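Local coordinates for protein predicted metal-dependent hydrolase of the TIM-barrel fold (Lactobacillus casei, PDB 2QPX) that is of unconfirmed function but probably works as a zinc-dependent hydrolase of the amidohydrolase type, holding two zinc ions in a TIM barrel, at residues 16-30 with 314-326. Residues are numbered along the deposited sequence; the frame is centred on the assembly and turned at random.
Sequences DHHCHFLIDGKVPNR and LFASDASTYPEMY. With ZN (zinc ion), chain B; EDO (1,2-ethanediol), chain L.
Tyr326 turns its ring edge to Cys19 SG, which lies in the ring plane 3.6 Å from CE2, while its hydroxyl donates to His20 O at 2.7 Å. This seam joins the first and last strands of an amidohydrolase TIM barrel, 14-19 and 313-314, at the zinc site. His18 and His20, the HxH pair, both bind the same zinc through NE2, and Asp318 adds OD1; Lys167, carboxylated, completes the protein ligands and bridges to the second zinc. The Asp318 carboxylate is turned 30° from the His18 ring plane but 63° from that of His20. Two residues before His18, Asp16 grips Ser317 twice: OD2 takes the hydroxyl on its syn lone pair, and OD1 receives Ser317 N from above the carboxylate plane. A phenylalanine in place of Tyr326 would probably leave His20 O without its hydroxyl donor and the backbone beside this zinc ligand less firmly held. Farther out, Thr321 N bonds to Phe21 O and Ile23 N to Thr321 O. Arg30, its chain extended from CG to NE, forms a salt bridge with Glu324, which also bonds to Tyr85: Arg30 NH2 meets Glu324 OE2 at 2.8 Å, only 5° out of the guanidinium plane.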
loop_
_atom_site.group_PDB
_atom_site.type_symbol
_atom_site.label_atom_id
_atom_site.label_comp_id
_atom_site.label_asym_id
_atom_site.label_seq_id
_atom_site.Cartn_x
_atom_site.Cartn_y
_atom_site.Cartn_z
ATOM N N ASP A 16 -24.106 -4.745 13.548
ATOM C CA ASP A 16 -23.515 -3.664 12.749
ATOM C C ASP A 16 -23.096 -2.572 13.732
ATOM O O ASP A 16 -23.900 -1.722 14.122
ATOM C CB ASP A 16 -24.520 -3.118 11.734
ATOM C CG ASP A 16 -23.873 -2.308 10.618
ATOM O OD1 ASP A 16 -22.715 -1.849 10.796
ATOM O OD2 ASP A 16 -24.583 -2.101 9.586
ATOM N N HIS A 17 -21.810 -2.593 14.092
ATOM C CA HIS A 17 -21.341 -1.769 15.226
ATOM C C HIS A 17 -21.147 -0.289 14.882
ATOM O O HIS A 17 -20.955 0.517 15.798
ATOM C CB HIS A 17 -20.084 -2.364 15.897
ATOM C CG HIS A 17 -18.837 -1.918 15.242
ATOM N ND1 HIS A 17 -18.057 -0.905 15.760
ATOM C CD2 HIS A 17 -18.287 -2.270 14.049
ATOM C CE1 HIS A 17 -17.103 -0.628 14.886
ATOM N NE2 HIS A 17 -17.200 -1.449 13.847
ATOM N N HIS A 18 -21.178 0.054 13.597
ATOM C CA HIS A 18 -21.080 1.429 13.178
ATOM C C HIS A 18 -21.852 1.655 11.890
ATOM O O HIS A 18 -21.429 1.192 10.820
ATOM C CB HIS A 18 -19.625 1.859 12.979
ATOM C CG HIS A 18 -19.527 3.255 12.460
ATOM N ND1 HIS A 18 -19.614 4.364 13.274
ATOM C CD2 HIS A 18 -19.432 3.718 11.197
ATOM C CE1 HIS A 18 -19.543 5.459 12.528
ATOM N NE2 HIS A 18 -19.457 5.095 11.261
ATOM N N CYS A 19 -22.922 2.440 11.985
ATOM C CA CYS A 19 -23.743 2.756 10.822
ATOM C C CYS A 19 -24.510 4.046 11.103
ATOM O O CYS A 19 -24.247 4.732 12.082
ATOM C CB CYS A 19 -24.633 1.551 10.456
ATOM S SG CYS A 19 -25.705 1.023 11.820
ATOM N N HIS A 20 -25.464 4.369 10.244
ATOM C CA HIS A 20 -26.028 5.703 10.175
ATOM C C HIS A 20 -27.546 5.677 9.866
ATOM O O HIS A 20 -28.126 4.666 9.417
ATOM C CB HIS A 20 -25.285 6.504 9.116
ATOM C CG HIS A 20 -23.855 6.792 9.486
ATOM N ND1 HIS A 20 -23.518 7.645 10.510
ATOM C CD2 HIS A 20 -22.680 6.333 8.975
ATOM C CE1 HIS A 20 -22.189 7.671 10.639
ATOM N NE2 HIS A 20 -21.655 6.887 9.714
ATOM N N PHE A 21 -28.200 6.796 10.152
ATOM C CA PHE A 21 -29.628 6.912 9.949
ATOM C C PHE A 21 -30.048 6.609 8.516
ATOM O O PHE A 21 -29.371 6.967 7.530
ATOM C CB PHE A 21 -30.104 8.327 10.198
ATOM C CG PHE A 21 -29.975 8.808 11.608
ATOM C CD1 PHE A 21 -30.636 8.221 12.645
ATOM C CD2 PHE A 21 -29.182 9.916 11.884
ATOM C CE1 PHE A 21 -30.551 8.734 13.946
ATOM C CE2 PHE A 21 -29.086 10.405 13.170
ATOM C CZ PHE A 21 -29.778 9.814 14.190
ATOM N N LEU A 22 -31.229 5.995 8.422
ATOM C CA LEU A 22 -31.965 5.908 7.170
ATOM C C LEU A 22 -32.761 7.178 6.894
ATOM O O LEU A 22 -32.993 7.973 7.808
ATOM C CB LEU A 22 -32.916 4.676 7.194
ATOM C CG LEU A 22 -32.246 3.307 7.353
ATOM C CD1 LEU A 22 -33.312 2.256 7.774
ATOM C CD2 LEU A 22 -31.602 2.892 6.042
ATOM N N ILE A 23 -33.203 7.326 5.646
ATOM C CA ILE A 23 -34.085 8.412 5.259
ATOM C C ILE A 23 -35.504 7.922 5.001
ATOM O O ILE A 23 -35.775 6.739 4.888
ATOM C CB ILE A 23 -33.544 9.185 4.025
ATOM C CG1 ILE A 23 -33.713 8.390 2.721
ATOM C CG2 ILE A 23 -32.086 9.693 4.283
ATOM C CD1 ILE A 23 -33.451 9.206 1.453
ATOM N N ASP A 24 -36.411 8.890 4.995
ATOM C CA ASP A 24 -37.830 8.706 4.652
ATOM C C ASP A 24 -37.995 8.013 3.302
ATOM O O ASP A 24 -37.533 8.528 2.293
ATOM C CB ASP A 24 -38.475 10.108 4.659
ATOM C CG ASP A 24 -39.986 10.110 4.451
ATOM O OD1 ASP A 24 -40.587 9.091 4.142
ATOM O OD2 ASP A 24 -40.558 11.203 4.619
ATOM N N GLY A 25 -38.646 6.844 3.313
ATOM C CA GLY A 25 -38.852 6.026 2.126
ATOM C C GLY A 25 -39.731 6.694 1.069
ATOM O O GLY A 25 -39.712 6.310 -0.094
ATOM N N LYS A 26 -40.472 7.728 1.461
ATOM C CA LYS A 26 -41.346 8.479 0.546
ATOM C C LYS A 26 -40.617 9.516 -0.312
ATOM O O LYS A 26 -41.219 10.106 -1.213
ATOM C CB LYS A 26 -42.461 9.167 1.351
ATOM C CG LYS A 26 -43.289 8.208 2.148
ATOM C CD LYS A 26 -44.483 8.920 2.847
ATOM C CE LYS A 26 -43.998 9.821 3.996
ATOM N NZ LYS A 26 -43.245 9.041 5.035
ATOM N N VAL A 27 -39.324 9.769 -0.047
ATOM C CA VAL A 27 -38.569 10.734 -0.848
ATOM C C VAL A 27 -38.624 10.374 -2.326
ATOM O O VAL A 27 -38.387 9.240 -2.690
ATOM C CB VAL A 27 -37.072 10.784 -0.332
ATOM C CG1 VAL A 27 -36.103 11.278 -1.394
ATOM C CG2 VAL A 27 -37.023 11.600 0.977
ATOM N N PRO A 28 -38.973 11.333 -3.187
ATOM C CA PRO A 28 -39.293 10.957 -4.567
ATOM C C PRO A 28 -38.166 10.498 -5.502
ATOM O O PRO A 28 -38.397 9.600 -6.339
ATOM C CB PRO A 28 -39.964 12.241 -5.120
ATOM C CG PRO A 28 -39.367 13.341 -4.316
ATOM C CD PRO A 28 -39.266 12.755 -2.925
ATOM N N ASN A 29 -36.972 11.056 -5.352
ATOM C CA ASN A 29 -35.879 10.801 -6.329
ATOM C C ASN A 29 -34.977 9.670 -5.815
ATOM O O ASN A 29 -33.775 9.835 -5.638
ATOM C CB ASN A 29 -35.078 12.093 -6.583
ATOM C CG ASN A 29 -34.559 12.758 -5.295
ATOM O OD1 ASN A 29 -35.078 12.518 -4.183
ATOM N ND2 ASN A 29 -33.527 13.610 -5.440
ATOM N N ARG A 30 -35.570 8.507 -5.595
ATOM C CA ARG A 30 -34.897 7.382 -4.955
ATOM C C ARG A 30 -33.643 6.909 -5.736
ATOM O O ARG A 30 -32.581 6.669 -5.146
ATOM C CB ARG A 30 -35.886 6.244 -4.749
ATOM C CG ARG A 30 -35.296 4.995 -4.227
ATOM C CD ARG A 30 -36.407 4.079 -3.614
ATOM N NE ARG A 30 -35.838 2.776 -3.350
ATOM C CZ ARG A 30 -36.220 1.638 -3.874
ATOM N NH1 ARG A 30 -37.352 1.553 -4.537
ATOM N NH2 ARG A 30 -35.519 0.565 -3.630
ATOM N N LEU A 314 -13.948 -6.539 13.009
ATOM C CA LEU A 314 -15.409 -6.483 13.236
ATOM C C LEU A 314 -16.134 -6.270 11.910
ATOM O O LEU A 314 -15.610 -5.651 10.996
ATOM C CB LEU A 314 -15.781 -5.284 14.133
ATOM C CG LEU A 314 -15.015 -5.121 15.450
ATOM C CD1 LEU A 314 -15.453 -3.837 16.200
ATOM C CD2 LEU A 314 -15.165 -6.362 16.338
ATOM N N PHE A 315 -17.367 -6.763 11.826
ATOM C CA PHE A 315 -18.290 -6.322 10.781
ATOM C C PHE A 315 -18.899 -4.947 11.126
ATOM O O PHE A 315 -19.402 -4.726 12.226
ATOM C CB PHE A 315 -19.474 -7.272 10.594
ATOM C CG PHE A 315 -20.524 -6.727 9.683
ATOM C CD1 PHE A 315 -20.289 -6.636 8.320
ATOM C CD2 PHE A 315 -21.708 -6.220 10.190
ATOM C CE1 PHE A 315 -21.221 -6.076 7.490
ATOM C CE2 PHE A 315 -22.653 -5.627 9.348
ATOM C CZ PHE A 315 -22.414 -5.593 8.023
ATOM N N ALA A 316 -18.881 -4.051 10.133
ATOM C CA ALA A 316 -19.749 -2.892 10.096
ATOM C C ALA A 316 -20.042 -2.573 8.650
ATOM O O ALA A 316 -19.283 -2.935 7.765
ATOM C CB ALA A 316 -19.136 -1.634 10.778
ATOM N N SER A 317 -21.169 -1.901 8.415
ATOM C CA SER A 317 -21.524 -1.402 7.081
ATOM C C SER A 317 -21.105 0.038 6.803
ATOM O O SER A 317 -20.813 0.406 5.664
ATOM C CB SER A 317 -23.051 -1.509 6.870
ATOM O OG SER A 317 -23.746 -0.616 7.729
ATOM N N ASP A 318 -21.083 0.872 7.837
ATOM C CA ASP A 318 -21.016 2.321 7.648
ATOM C C ASP A 318 -22.159 2.845 6.762
ATOM O O ASP A 318 -22.046 3.934 6.170
ATOM C CB ASP A 318 -19.637 2.824 7.105
ATOM C CG ASP A 318 -19.434 4.299 7.376
ATOM O OD1 ASP A 318 -19.923 4.784 8.400
ATOM O OD2 ASP A 318 -18.765 5.010 6.606
ATOM N N ALA A 319 -23.259 2.097 6.700
ATOM C CA ALA A 319 -24.319 2.422 5.782
ATOM C C ALA A 319 -25.228 3.529 6.331
ATOM O O ALA A 319 -25.453 3.626 7.545
ATOM C CB ALA A 319 -25.158 1.159 5.472
ATOM N N SER A 320 -25.760 4.348 5.418
ATOM C CA SER A 320 -26.814 5.304 5.723
ATOM C C SER A 320 -27.873 5.208 4.676
ATOM O O SER A 320 -27.695 4.576 3.629
ATOM C CB SER A 320 -26.333 6.767 5.761
ATOM O OG SER A 320 -26.152 7.341 4.493
ATOM N N THR A 321 -28.957 5.924 4.962
ATOM C CA THR A 321 -29.939 6.382 3.978
ATOM C C THR A 321 -30.937 5.311 3.523
ATOM O O THR A 321 -32.133 5.464 3.733
ATOM C CB THR A 321 -29.211 7.081 2.772
ATOM O OG1 THR A 321 -28.451 8.186 3.253
ATOM C CG2 THR A 321 -30.221 7.574 1.694
ATOM N N TYR A 322 -30.450 4.239 2.916
ATOM C CA TYR A 322 -31.270 3.193 2.376
ATOM C C TYR A 322 -30.765 1.813 2.693
ATOM O O TYR A 322 -29.566 1.592 2.806
ATOM C CB TYR A 322 -31.350 3.365 0.858
ATOM C CG TYR A 322 -32.239 4.469 0.297
ATOM C CD1 TYR A 322 -33.492 4.747 0.833
ATOM C CD2 TYR A 322 -31.850 5.189 -0.817
ATOM C CE1 TYR A 322 -34.331 5.689 0.239
ATOM C CE2 TYR A 322 -32.676 6.111 -1.420
ATOM C CZ TYR A 322 -33.920 6.372 -0.882
ATOM O OH TYR A 322 -34.698 7.291 -1.522
ATOM N N PRO A 323 -31.679 0.834 2.780
ATOM C CA PRO A 323 -31.268 -0.518 3.162
ATOM C C PRO A 323 -30.356 -1.212 2.177
ATOM O O PRO A 323 -29.611 -2.105 2.575
ATOM C CB PRO A 323 -32.589 -1.260 3.354
ATOM C CG PRO A 323 -33.572 -0.505 2.462
ATOM C CD PRO A 323 -33.150 0.944 2.629
ATOM N N GLU A 324 -30.381 -0.798 0.914
ATOM C CA GLU A 324 -29.431 -1.371 -0.062
ATOM C C GLU A 324 -27.977 -1.207 0.358
ATOM O O GLU A 324 -27.150 -2.071 0.051
ATOM C CB GLU A 324 -29.589 -0.746 -1.448
ATOM C CG GLU A 324 -30.888 -1.056 -2.144
ATOM C CD GLU A 324 -32.055 -0.113 -1.821
ATOM O OE1 GLU A 324 -32.045 0.601 -0.809
ATOM O OE2 GLU A 324 -33.063 -0.175 -2.567
HETATM N N MSE A 325 -27.645 -0.085 0.992
HETATM C CA MSE A 325 -26.264 0.138 1.351
HETATM C C MSE A 325 -25.887 -0.802 2.490
HETATM O O MSE A 325 -24.761 -1.294 2.540
HETATM C CB MSE A 325 -26.013 1.594 1.719
HETATM C CG MSE A 325 -24.548 1.949 2.019
HETATM SE SE MSE A 325 -24.271 3.841 2.152
HETATM C CE MSE A 325 -22.342 3.813 2.566
ATOM N N TYR A 326 -26.819 -1.021 3.436
ATOM C CA TYR A 326 -26.595 -2.016 4.456
ATOM C C TYR A 326 -26.442 -3.428 3.853
ATOM O O TYR A 326 -25.509 -4.201 4.208
ATOM C CB TYR A 326 -27.779 -2.039 5.432
ATOM C CG TYR A 326 -27.771 -0.914 6.477
ATOM C CD1 TYR A 326 -28.342 0.321 6.234
ATOM C CD2 TYR A 326 -27.148 -1.111 7.716
ATOM C CE1 TYR A 326 -28.316 1.313 7.197
ATOM C CE2 TYR A 326 -27.132 -0.130 8.693
ATOM C CZ TYR A 326 -27.730 1.064 8.432
ATOM O OH TYR A 326 -27.700 2.002 9.430
HETATM ZN ZN ZN B . -19.622 6.438 9.646
HETATM C C1 EDO L . -40.266 13.848 1.513
HETATM O O1 EDO L . -39.819 14.120 0.179
HETATM C C2 EDO L . -41.355 12.786 1.482
HETATM O O2 EDO L . -41.894 12.565 2.800
HETATM O O HOH W 1 -37.427 7.019 -1.506
HETATM O O HOH W 2 -34.220 2.284 -1.037
HETATM O O HOH W 3 -18.486 7.195 8.090
#